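Local coordinates for protein kojibiose phosphorylase (PDB 6W0P) that belongs to the carbohydrate-active enzymes of glycoside hydrolase family 65, pairing a beta-rich N-terminal domain with a helical catalytic domain, at residues E366-L371 with Y428-I433; D370-R375 with H437-N442. One frame throughout, in Å; residues are numbered along the deposited sequence.

Both contacts start from helix 365-376 in the helical catalytic domain and reach two helices that follow each other in the chain, 418-434 for interaction 1 and 437-458 for interaction 2. Their centres lie about 8 Å apart, so the two form one continuous buried layer. Tyr430 of interaction 1 joins them: its CB packs 3.6 Å from CD1 of Ile372, and its ring meets that of Phe439 edge-to-face, Tyr430 CE2 to Phe439 CD2 being 3.8 Å. Behind this, Met431 CG touches Met440 CE at 3.5 Å, a further touch between the two successive helices. Each aromatic residue extends from its own helix toward neighbouring turns of helix 365-376.

Interaction 1. Residues E366-L371 with Y428-I433; sequences EAAKDL and YHYMKI
Ala368 meets Tyr430 where helices 365-376 and 418-434 come closest within the two segments, the CA atoms of this pair being 7.2 Å apart. Both helices belong to the helical catalytic domain, probably as part of the (alpha/alpha)6 barrel of this family. The alanine methyl points at the opposing helix, and its CB lies 4.3 Å from CD1 of the tyrosine, an ordinary apolar touch at an oblique angle to the ring. Such a small residue lets the helices draw near, and the same methyl also packs on Leu361 of helix 351-361.

One residue on, Lys369 carries the fuller part of the contact. Its aliphatic chain passes the phenol end of Tyr430 obliquely: CB is 3.8 Å from Tyr430 CZ, while CB and CD approach the hydroxyl oxygen at 3.5 and 3.4 Å, with CG somewhat farther away. The chain first leaves with CG opposite the backbone N (chi1 168°), then bends at chi2 and again at chi3 (102°), which carries the methylenes past one side of the OH and leads the ammonium away from the helix bearing Tyr430. Lys369 NZ ends 4.2 Å from Tyr430 OH, and its ionic partner is Asp436, through OD2.

Tyr430 OH is also hydrogen-bonded with that OD2, and Gln365 NE2, just ahead of the segment 366-371, is a second hydrogen-bond partner of the hydroxyl. Two polar partners thus grip the end of a buried side chain while methylene groups line its flank. Lysine and tyrosine are coupled through a shared carboxylate oxygen as well as through direct contact. The ammonium and the phenol beside it would be expected to favour the charged form of Asp436.

Interaction 2. Residues D370-R375 with H437-N442; sequences DLIMFR and HKFMQN
Met373 and Phe439 mark the nearest backbone approach of the segments 370-375 and 437-442, with CA atoms 9.3 Å apart, so that side chains alone bridge the two helices. This is helix-on-helix packing inside the catalytic domain, consistent with the (alpha/alpha)6 barrel known for this family, and it includes a Met-aromatic contact. Phe439 is the element that fills the space between the backbones: chi1 of 167° swings the ring away from its own backbone N, and it extends from the first turn of helix 437-458 to Ile372 and Met373.

Ile372 points toward the opposing helix and crosses the phenylalanine side chain at about a right angle. Its CG2 methyl does the touching, 3.5 Å from CZ of Phe439 and 4.0 Å from CE1 of the same ring, an oblique approach to the far end of the ring. Ile372 also packs on Met447, farther along helix 437-458.

Met373 starts beside this line of approach, but its chain curls toward the phenylalanine, chi2 (-49°) and chi3 both bending it. The two side chains run past each other in opposite senses, and the sulfur settles beside the ring, 5.2 Å from its centroid. Tyr443, one turn past Phe439, also receives the Met373 side chain. All three residues of the contact are buried, and what holds them is dispersion and shape rather than polar bonding. At the base of Phe439 its backbone N is hydrogen-bonded to Asp436 OD1, which ties down the start of the helix that presents the ring. The sulfur lies almost exactly in the ring plane, 88° from the normal, with Met373 SD 3.9 Å from Phe439 CE1.

Interaction 1. Residues E366-L371 with Y428-I433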
# COMPACT_ATOMS: atom_id res chain seq x y z
N GLU A 366 2.61 16.64 37.20
CA GLU A 366 2.33 15.18 37.29
C GLU A 366 1.69 14.72 35.97
O GLU A 366 2.04 13.63 35.48
CB GLU A 366 1.45 14.94 38.53
CG GLU A 366 1.30 13.48 38.93
CD GLU A 366 2.58 12.73 39.30
OE1 GLU A 366 3.64 13.39 39.55
OE2 GLU A 366 2.52 11.48 39.35
N ALA A 367 0.82 15.53 35.37
CA ALA A 367 0.26 15.25 34.04
C ALA A 367 1.38 15.28 32.99
O ALA A 367 1.49 14.29 32.23
CB ALA A 367 -0.86 16.21 33.73
N ALA A 368 2.21 16.33 32.95
CA ALA A 368 3.35 16.45 32.01
C ALA A 368 4.26 15.22 32.15
O ALA A 368 4.58 14.59 31.14
CB ALA A 368 4.12 17.72 32.25
N LYS A 369 4.67 14.89 33.37
CA LYS A 369 5.58 13.74 33.64
C LYS A 369 4.91 12.42 33.23
O LYS A 369 5.61 11.57 32.65
CB LYS A 369 6.02 13.75 35.11
CG LYS A 369 6.72 12.49 35.59
CD LYS A 369 7.81 12.72 36.64
CE LYS A 369 7.39 12.40 38.07
NZ LYS A 369 8.32 13.00 39.06
N ASP A 370 3.61 12.26 33.47
CA ASP A 370 2.85 11.02 33.17
C ASP A 370 2.77 10.80 31.66
O ASP A 370 2.95 9.64 31.22
CB ASP A 370 1.49 10.98 33.86
CG ASP A 370 1.57 10.44 35.29
OD1 ASP A 370 2.69 10.12 35.70
OD2 ASP A 370 0.52 10.35 35.98
N LEU A 371 2.57 11.87 30.88
CA LEU A 371 2.61 11.80 29.40
C LEU A 371 3.94 11.18 28.94
O LEU A 371 3.88 10.29 28.07
CB LEU A 371 2.39 13.18 28.79
CG LEU A 371 0.94 13.62 28.76
CD1 LEU A 371 0.80 15.04 28.25
CD2 LEU A 371 0.12 12.68 27.91
N TYR A 428 13.41 16.78 27.01
CA TYR A 428 14.11 18.08 26.97
C TYR A 428 13.20 19.23 27.44
O TYR A 428 13.60 20.03 28.29
CB TYR A 428 14.62 18.33 25.55
CG TYR A 428 15.06 19.74 25.27
CD1 TYR A 428 16.28 20.23 25.70
CD2 TYR A 428 14.25 20.59 24.53
CE1 TYR A 428 16.67 21.54 25.43
CE2 TYR A 428 14.64 21.89 24.24
CZ TYR A 428 15.85 22.37 24.70
OH TYR A 428 16.19 23.65 24.38
N HIS A 429 11.98 19.31 26.91
CA HIS A 429 11.01 20.39 27.26
C HIS A 429 10.65 20.27 28.74
O HIS A 429 10.63 21.29 29.45
CB HIS A 429 9.81 20.34 26.31
CG HIS A 429 9.08 21.64 26.18
ND1 HIS A 429 7.95 21.77 25.40
CD2 HIS A 429 9.29 22.83 26.77
CE1 HIS A 429 7.51 23.01 25.50
NE2 HIS A 429 8.31 23.68 26.34
N TYR A 430 10.44 19.05 29.21
CA TYR A 430 10.07 18.74 30.61
C TYR A 430 11.18 19.21 31.56
O TYR A 430 10.89 19.86 32.60
CB TYR A 430 9.85 17.23 30.77
CG TYR A 430 9.53 16.85 32.18
CD1 TYR A 430 8.36 17.28 32.76
CD2 TYR A 430 10.42 16.11 32.96
CE1 TYR A 430 8.04 16.97 34.07
CE2 TYR A 430 10.11 15.78 34.27
CZ TYR A 430 8.92 16.23 34.83
OH TYR A 430 8.58 15.95 36.11
N MET A 431 12.42 18.85 31.22
CA MET A 431 13.61 19.20 32.04
C MET A 431 13.79 20.72 31.98
O MET A 431 14.19 21.31 32.99
CB MET A 431 14.87 18.48 31.53
CG MET A 431 14.78 16.97 31.72
SD MET A 431 14.69 16.47 33.48
CE MET A 431 16.30 17.04 34.03
N LYS A 432 13.44 21.35 30.85
CA LYS A 432 13.62 22.81 30.69
C LYS A 432 12.63 23.55 31.60
O LYS A 432 12.99 24.61 32.09
CB LYS A 432 13.46 23.20 29.22
CG LYS A 432 13.64 24.68 28.95
CD LYS A 432 12.97 25.14 27.68
CE LYS A 432 13.92 25.30 26.51
NZ LYS A 432 13.19 25.86 25.34
N ILE A 433 11.44 23.00 31.86
CA ILE A 433 10.44 23.66 32.75
C ILE A 433 10.69 23.27 34.21
O ILE A 433 10.50 24.14 35.07
CB ILE A 433 9.00 23.32 32.29
CG1 ILE A 433 8.76 23.69 30.82
CG2 ILE A 433 7.99 23.97 33.21
CD1 ILE A 433 9.07 25.14 30.48

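Interaction 2. Residues D370-R375 with H437-N442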
# COMPACT_ATOMS: atom_id res chain seq x y z
N ASP A 370 3.61 12.26 33.47
CA ASP A 370 2.85 11.02 33.17
C ASP A 370 2.77 10.80 31.66
O ASP A 370 2.95 9.64 31.22
CB ASP A 370 1.49 10.98 33.86
CG ASP A 370 1.57 10.44 35.29
OD1 ASP A 370 2.69 10.12 35.70
OD2 ASP A 370 0.52 10.35 35.98
N LEU A 371 2.57 11.87 30.88
CA LEU A 371 2.61 11.80 29.40
C LEU A 371 3.94 11.18 28.94
O LEU A 371 3.88 10.29 28.07
CB LEU A 371 2.39 13.18 28.79
CG LEU A 371 0.94 13.62 28.76
CD1 LEU A 371 0.80 15.04 28.25
CD2 LEU A 371 0.12 12.68 27.91
N ILE A 372 5.08 11.58 29.52
CA ILE A 372 6.40 10.99 29.16
C ILE A 372 6.52 9.56 29.72
O ILE A 372 7.08 8.71 29.03
CB ILE A 372 7.53 11.91 29.60
CG1 ILE A 372 7.44 13.25 28.87
CG2 ILE A 372 8.88 11.26 29.38
CD1 ILE A 372 7.90 14.43 29.70
N MET A 373 5.95 9.27 30.90
CA MET A 373 6.06 7.93 31.55
C MET A 373 5.29 6.92 30.70
O MET A 373 5.71 5.73 30.59
CB MET A 373 5.49 7.92 32.97
CG MET A 373 6.38 8.61 34.00
SD MET A 373 8.10 8.13 33.98
CE MET A 373 7.97 6.37 34.27
N PHE A 374 4.21 7.38 30.06
CA PHE A 374 3.49 6.50 29.11
C PHE A 374 4.52 5.94 28.13
O PHE A 374 4.42 4.74 27.81
CB PHE A 374 2.36 7.21 28.36
CG PHE A 374 2.00 6.49 27.09
CD1 PHE A 374 1.36 5.26 27.13
CD2 PHE A 374 2.37 6.99 25.86
CE1 PHE A 374 1.04 4.58 25.97
CE2 PHE A 374 2.07 6.31 24.70
CZ PHE A 374 1.40 5.11 24.75
N ARG A 375 5.44 6.78 27.64
CA ARG A 375 6.47 6.40 26.64
C ARG A 375 7.55 5.54 27.30
O ARG A 375 8.03 4.61 26.66
CB ARG A 375 7.08 7.63 25.97
CG ARG A 375 6.06 8.46 25.19
CD ARG A 375 5.38 7.72 24.05
NE ARG A 375 4.72 8.65 23.13
CZ ARG A 375 4.14 8.34 21.98
NH1 ARG A 375 4.11 7.09 21.55
NH2 ARG A 375 3.58 9.28 21.25
N HIS A 437 15.70 16.15 38.31
CA HIS A 437 16.92 15.30 38.35
C HIS A 437 16.56 13.82 38.47
O HIS A 437 17.16 13.01 37.74
CB HIS A 437 17.85 15.75 39.48
CG HIS A 437 19.27 15.34 39.27
ND1 HIS A 437 19.75 14.13 39.72
CD2 HIS A 437 20.29 15.97 38.67
CE1 HIS A 437 21.03 14.03 39.41
NE2 HIS A 437 21.38 15.14 38.77
N LYS A 438 15.62 13.48 39.37
CA LYS A 438 15.20 12.09 39.67
C LYS A 438 14.53 11.44 38.45
O LYS A 438 14.81 10.27 38.18
CB LYS A 438 14.26 12.07 40.87
CG LYS A 438 14.92 12.47 42.18
CD LYS A 438 14.49 11.65 43.38
CE LYS A 438 15.27 11.98 44.64
NZ LYS A 438 15.98 10.80 45.19
N PHE A 439 13.65 12.16 37.75
CA PHE A 439 13.05 11.68 36.48
C PHE A 439 14.18 11.32 35.51
O PHE A 439 14.12 10.22 34.92
CB PHE A 439 12.12 12.70 35.84
CG PHE A 439 11.79 12.31 34.43
CD1 PHE A 439 10.94 11.24 34.18
CD2 PHE A 439 12.46 12.89 33.36
CE1 PHE A 439 10.71 10.82 32.89
CE2 PHE A 439 12.21 12.47 32.07
CZ PHE A 439 11.34 11.43 31.83
N MET A 440 15.17 12.20 35.31
CA MET A 440 16.23 11.98 34.30
C MET A 440 17.05 10.74 34.72
O MET A 440 17.17 9.81 33.89
CB MET A 440 17.12 13.22 34.14
CG MET A 440 18.23 13.07 33.10
SD MET A 440 17.65 12.76 31.40
CE MET A 440 17.06 14.39 30.94
N GLN A 441 17.52 10.68 35.96
CA GLN A 441 18.34 9.54 36.47
C GLN A 441 17.54 8.23 36.32
O GLN A 441 18.06 7.29 35.73
CB GLN A 441 18.73 9.76 37.94
CG GLN A 441 19.66 8.69 38.51
CD GLN A 441 20.95 8.55 37.75
OE1 GLN A 441 21.82 9.42 37.76
NE2 GLN A 441 21.09 7.42 37.07
N ASN A 442 16.32 8.17 36.84
CA ASN A 442 15.57 6.89 36.97
C ASN A 442 14.99 6.45 35.61
O ASN A 442 14.80 5.24 35.45
CB ASN A 442 14.49 6.99 38.06
CG ASN A 442 15.06 7.25 39.44
OD1 ASN A 442 16.27 7.16 39.64
ND2 ASN A 442 14.20 7.53 40.40